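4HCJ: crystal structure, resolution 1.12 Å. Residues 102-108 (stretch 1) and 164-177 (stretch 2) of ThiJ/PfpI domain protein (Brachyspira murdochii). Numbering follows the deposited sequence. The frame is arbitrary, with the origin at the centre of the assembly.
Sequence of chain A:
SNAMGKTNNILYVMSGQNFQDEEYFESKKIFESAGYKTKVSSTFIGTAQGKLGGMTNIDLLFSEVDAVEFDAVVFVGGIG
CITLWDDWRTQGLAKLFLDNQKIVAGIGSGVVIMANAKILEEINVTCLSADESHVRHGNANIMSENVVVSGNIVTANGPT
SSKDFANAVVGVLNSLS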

ATOM      1  N   LYS A 102       4.756   9.387   8.089  1.00 10.02           N
ATOM      2  CA  LYS A 102       5.216   8.766   6.852  1.00  8.86           C
ATOM      3  C   LYS A 102       4.106   8.773   5.809  1.00  7.67           C
ATOM      4  O   LYS A 102       2.947   9.097   6.089  1.00  8.16           O
ATOM      5  CB  LYS A 102       5.610   7.308   7.088  1.00 10.98           C
ATOM      6  CG  LYS A 102       6.558   7.056   8.234  1.00 14.70           C
ATOM      7  CD  LYS A 102       7.925   7.607   7.993  1.00 17.46           C
ATOM      8  CE  LYS A 102       8.783   7.336   9.218  1.00 18.94           C
ATOM      9  NZ  LYS A 102      10.185   7.113   8.905  1.00 16.97           N
ATOM     10  N   ILE A 103       4.473   8.423   4.589  1.00  7.21           N
ATOM     11  CA  ILE A 103       3.480   8.268   3.532  1.00  7.37           C
ATOM     12  C   ILE A 103       2.779   6.917   3.698  1.00  6.66           C
ATOM     13  O   ILE A 103       3.432   5.889   3.947  1.00  6.77           O
ATOM     14  CB  ILE A 103       4.135   8.400   2.140  1.00 10.21           C
ATOM     15  CG1 ILE A 103       4.758   9.804   1.946  1.00 13.98           C
ATOM     16  CG2 ILE A 103       3.178   7.997   1.008  1.00 12.69           C
ATOM     17  CD1 ILE A 103       4.112  10.995   2.623  1.00 18.72           C
ATOM     18  N   VAL A 104       1.458   6.937   3.589  1.00  6.17           N
ATOM     19  CA  VAL A 104       0.650   5.737   3.690  1.00  5.92           C
ATOM     20  C   VAL A 104      -0.108   5.608   2.379  1.00  5.69           C
ATOM     21  O   VAL A 104      -0.968   6.461   2.066  1.00  6.00           O
ATOM     22  CB  VAL A 104      -0.303   5.780   4.899  1.00  6.76           C
ATOM     23  CG1 VAL A 104      -0.980   4.431   5.065  1.00  7.40           C
ATOM     24  CG2 VAL A 104       0.451   6.165   6.171  1.00  8.35           C
ATOM     25  N   ALA A 105       0.206   4.566   1.620  1.00  5.43           N
ATOM     26  CA  ALA A 105      -0.322   4.446   0.274  1.00  5.54           C
ATOM     27  C   ALA A 105      -0.982   3.089   0.096  1.00  5.12           C
ATOM     28  O   ALA A 105      -0.488   2.091   0.636  1.00  5.75           O
ATOM     29  CB  ALA A 105       0.791   4.644  -0.752  1.00  6.39           C
ATOM     30  N   GLY A 106      -2.062   3.030  -0.662  1.00  5.05           N
ATOM     31  CA  GLY A 106      -2.706   1.772  -0.968  1.00  5.33           C
ATOM     32  C   GLY A 106      -3.246   1.776  -2.375  1.00  5.19           C
ATOM     33  O   GLY A 106      -3.672   2.821  -2.893  1.00  5.51           O
ATOM     34  N   ILE A 107      -3.289   0.595  -2.969  1.00  4.96           N
ATOM     35  CA  ILE A 107      -3.790   0.428  -4.313  1.00  5.32           C
ATOM     36  C   ILE A 107      -4.749  -0.740  -4.374  1.00  5.32           C
ATOM     37  O   ILE A 107      -4.532  -1.791  -3.760  1.00  5.66           O
ATOM     38  CB  ILE A 107      -2.628   0.310  -5.350  1.00  5.84           C
ATOM     39  CG1 ILE A 107      -3.171   0.127  -6.769  1.00  6.11           C
ATOM     40  CG2 ILE A 107      -1.613  -0.771  -4.964  1.00  6.06           C
ATOM     41  CD1 ILE A 107      -2.144   0.388  -7.868  1.00  6.77           C
ATOM     42  N   GLY A 108      -5.840  -0.549  -5.100  1.00  5.55           N
ATOM     43  CA  GLY A 108      -6.827  -1.602  -5.228  1.00  6.09           C
ATOM     44  C   GLY A 108      -7.308  -2.049  -3.860  1.00  5.88           C
ATOM     45  O   GLY A 108      -7.573  -1.237  -2.976  1.00  5.84           O
ATOM     46  N   ASP A 164       0.626   4.968 -12.614  1.00  7.58           N
ATOM     47  CA  ASP A 164       0.219   6.294 -12.156  1.00  9.02           C
ATOM     48  C   ASP A 164       0.327   6.423 -10.631  1.00  7.17           C
ATOM     49  O   ASP A 164       0.751   7.457 -10.097  1.00  7.00           O
ATOM     50  CB  ASP A 164      -1.225   6.593 -12.592  1.00 14.15           C
ATOM     51  CG  ASP A 164      -1.363   6.819 -14.087  1.00 22.93           C
ATOM     52  OD1 ASP A 164      -0.353   7.107 -14.759  1.00 24.42           O
ATOM     53  OD2 ASP A 164      -2.509   6.752 -14.580  1.00 29.53           O
ATOM     54  N   PHE A 165      -0.061   5.362  -9.932  1.00  6.28           N
ATOM     55  CA  PHE A 165       0.032   5.297  -8.480  1.00  6.18           C
ATOM     56  C   PHE A 165       1.483   5.450  -8.041  1.00  5.70           C
ATOM     57  O   PHE A 165       1.807   6.272  -7.187  1.00  5.90           O
ATOM     58  CB  PHE A 165      -0.523   3.951  -8.015  1.00  5.83           C
ATOM     59  CG  PHE A 165      -0.284   3.623  -6.574  1.00  5.62           C
ATOM     60  CD1 PHE A 165      -0.903   4.333  -5.557  1.00  5.59           C
ATOM     61  CD2 PHE A 165       0.544   2.553  -6.236  1.00  5.94           C
ATOM     62  CE1 PHE A 165      -0.732   3.968  -4.227  1.00  6.10           C
ATOM     63  CE2 PHE A 165       0.727   2.186  -4.904  1.00  6.42           C
ATOM     64  CZ  PHE A 165       0.090   2.896  -3.903  1.00  6.37           C
ATOM     65  N   ALA A 166       2.362   4.627  -8.600  1.00  5.76           N
ATOM     66  CA  ALA A 166       3.768   4.671  -8.212  1.00  6.33           C
ATOM     67  C   ALA A 166       4.376   6.045  -8.492  1.00  6.23           C
ATOM     68  O   ALA A 166       5.115   6.596  -7.664  1.00  6.48           O
ATOM     69  CB  ALA A 166       4.540   3.570  -8.920  1.00  6.53           C
ATOM     70  N   ASN A 167       4.073   6.615  -9.661  1.00  6.72           N
ATOM     71  CA  ASN A 167       4.586   7.941  -9.974  1.00  7.63           C
ATOM     72  C   ASN A 167       4.097   8.988  -8.970  1.00  7.34           C
ATOM     73  O   ASN A 167       4.851   9.895  -8.592  1.00  7.44           O
ATOM     74  CB  ASN A 167       4.206   8.354 -11.401  1.00  8.72           C
ATOM     75  CG  ASN A 167       4.993   7.601 -12.464  1.00 10.33           C
ATOM     76  OD1 ASN A 167       6.149   7.253 -12.265  1.00 11.21           O
ATOM     77  ND2 ASN A 167       4.366   7.377 -13.623  1.00 12.02           N
ATOM     78  N   ALA A 168       2.834   8.881  -8.549  1.00  6.64           N
ATOM     79  CA  ALA A 168       2.298   9.825  -7.567  1.00  7.14           C
ATOM     80  C   ALA A 168       2.993   9.687  -6.212  1.00  6.76           C
ATOM     81  O   ALA A 168       3.318  10.683  -5.570  1.00  7.40           O
ATOM     82  CB  ALA A 168       0.787   9.655  -7.415  1.00  7.78           C
ATOM     83  N   VAL A 169       3.239   8.447  -5.783  1.00  6.72           N
ATOM     84  CA  VAL A 169       3.957   8.205  -4.538  1.00  6.75           C
ATOM     85  C   VAL A 169       5.381   8.776  -4.609  1.00  6.84           C
ATOM     86  O   VAL A 169       5.836   9.442  -3.669  1.00  7.31           O
ATOM     87  CB  VAL A 169       3.953   6.708  -4.175  1.00  6.92           C
ATOM     88  CG1 VAL A 169       4.881   6.422  -3.004  1.00  7.32           C
ATOM     89  CG2 VAL A 169       2.529   6.253  -3.854  1.00  7.44           C
ATOM     90  N   VAL A 170       6.083   8.524  -5.719  1.00  6.77           N
ATOM     91  CA  VAL A 170       7.421   9.086  -5.900  1.00  7.28           C
ATOM     92  C   VAL A 170       7.374  10.620  -5.831  1.00  7.56           C
ATOM     93  O   VAL A 170       8.253  11.237  -5.224  1.00  8.30           O
ATOM     94  CB  VAL A 170       8.047   8.601  -7.224  1.00  7.79           C
ATOM     95  CG1 VAL A 170       9.302   9.421  -7.568  1.00  8.42           C
ATOM     96  CG2 VAL A 170       8.379   7.109  -7.141  1.00  8.19           C
ATOM     97  N   GLY A 171       6.366  11.240  -6.451  1.00  8.13           N
ATOM     98  CA  GLY A 171       6.237  12.687  -6.396  1.00  8.99           C
ATOM     99  C   GLY A 171       6.121  13.205  -4.971  1.00  9.07           C
ATOM    100  O   GLY A 171       6.758  14.190  -4.597  1.00 10.42           O
ATOM    101  N   VAL A 172       5.319  12.543  -4.147  1.00  8.78           N
ATOM    102  CA  VAL A 172       5.199  12.945  -2.746  1.00  9.28           C
ATOM    103  C   VAL A 172       6.529  12.752  -2.007  1.00  9.35           C
ATOM    104  O   VAL A 172       7.003  13.642  -1.317  1.00 10.82           O
ATOM    105  CB  VAL A 172       4.058  12.185  -2.045  1.00 10.17           C
ATOM    106  CG1 VAL A 172       4.023  12.542  -0.585  1.00 11.50           C
ATOM    107  CG2 VAL A 172       2.703  12.479  -2.710  1.00 10.76           C
ATOM    108  N   LEU A 173       7.155  11.603  -2.197  1.00  8.75           N
ATOM    109  CA  LEU A 173       8.411  11.328  -1.516  1.00  8.80           C
ATOM    110  C   LEU A 173       9.535  12.269  -1.933  1.00  9.15           C
ATOM    111  O   LEU A 173      10.354  12.682  -1.107  1.00  9.98           O
ATOM    112  CB  LEU A 173       8.835   9.893  -1.785  1.00  8.94           C
ATOM    113  CG  LEU A 173       7.955   8.857  -1.083  1.00 11.33           C
ATOM    114  CD1 LEU A 173       8.323   7.475  -1.574  1.00 11.31           C
ATOM    115  CD2 LEU A 173       8.091   8.962   0.433  1.00 16.32           C
ATOM    116  N   ASN A 174       9.590  12.620  -3.211  1.00  9.94           N
ATOM    117  CA  ASN A 174      10.687  13.461  -3.690  1.00 10.95           C
ATOM    118  C   ASN A 174      10.595  14.891  -3.172  1.00 12.34           C
ATOM    119  O   ASN A 174      11.565  15.648  -3.239  1.00 13.87           O
ATOM    120  CB  ASN A 174      10.800  13.411  -5.219  1.00 12.19           C
ATOM    121  CG  ASN A 174      11.582  12.194  -5.718  1.00 14.38           C
ATOM    122  OD1 ASN A 174      12.249  11.492  -4.947  1.00 15.71           O
ATOM    123  ND2 ASN A 174      11.556  11.983  -7.021  1.00 15.90           N
ATOM    124  N   SER A 175       9.440  15.270  -2.642  1.00 13.44           N
ATOM    125  CA  SER A 175       9.327  16.587  -2.036  1.00 16.84           C
ATOM    126  C   SER A 175       9.810  16.605  -0.579  1.00 17.43           C
ATOM    127  O   SER A 175       9.810  17.658   0.065  1.00 20.04           O
ATOM    128  CB  SER A 175       7.896  17.116  -2.170  1.00 21.56           C
ATOM    129  OG  SER A 175       7.630  17.484  -3.516  1.00 26.84           O
ATOM    130  N   LEU A 176      10.249  15.451  -0.079  1.00 16.46           N
ATOM    131  CA  LEU A 176      10.791  15.337   1.275  1.00 16.89           C
ATOM    132  C   LEU A 176      12.316  15.255   1.270  1.00 15.67           C
ATOM    133  O   LEU A 176      12.925  14.773   0.300  1.00 16.38           O
ATOM    134  CB  LEU A 176      10.238  14.087   1.957  1.00 21.45           C
ATOM    135  CG  LEU A 176       8.722  13.905   1.882  1.00 27.87           C
ATOM    136  CD1 LEU A 176       8.307  12.602   2.552  1.00 35.14           C
ATOM    137  CD2 LEU A 176       8.014  15.089   2.529  1.00 30.34           C
ATOM    138  N   SER A 177      12.934  15.691   2.362  0.64 12.74           N
ATOM    139  CA  SER A 177      14.379  15.562   2.523  0.64 12.58           C
ATOM    140  C   SER A 177      14.718  14.882   3.840  0.64 13.29           C
ATOM    141  O   SER A 177      15.878  14.508   4.063  0.64 13.49           O
ATOM    142  CB  SER A 177      15.040  16.931   2.478  0.64 12.07           C
ATOM    143  OG  SER A 177      14.605  17.731   3.567  0.64 12.53           O
ATOM    144  OXT SER A 177      13.828  14.713   4.686  0.64 13.70           O
TER

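Strand 103-107 and the helix of stretch 2, which begins earlier in the chain, run almost exactly antiparallel: their N-to-C directions differ by 174°, and the axes approach to 9.9 Å. The register follows from this, with CA-CA distances of 7.7 Å for Ile 103 and Leu 173, 7.5 Å for Ala 105 and Val 169, and 7.5 Å for Ile 107 and Phe 165. Two residues of strand thus match four of helix, so alternate strand residues keep meeting the same helical face. No hydrogen bond crosses between the stretches; backbone hydrogen bonds run within the helix, as in Val 169 N to Phe 165 O at 3.0 Å, and the contact rests on apolar packing that buries 357 Å² in total.

The CA-to-CB bonds of Ile 103, Ala 105 and Ile 107 all point toward the helix. At one end, Ile 103 CD1 lies 3.6 Å from Val 172 CG1, while Ile 103 CG1 is 3.8 Å from Leu 173 CD2. The methyl of Ala 105 packs against two helix residues, with CB 3.7 Å from Phe 165 CZ and 3.9 Å from Val 169 CG2. At the other end, Ile 107 CB stands 3.9 Å from the centroid of the Phe 165 ring, 11° off its normal, a CH-pi contact over the face.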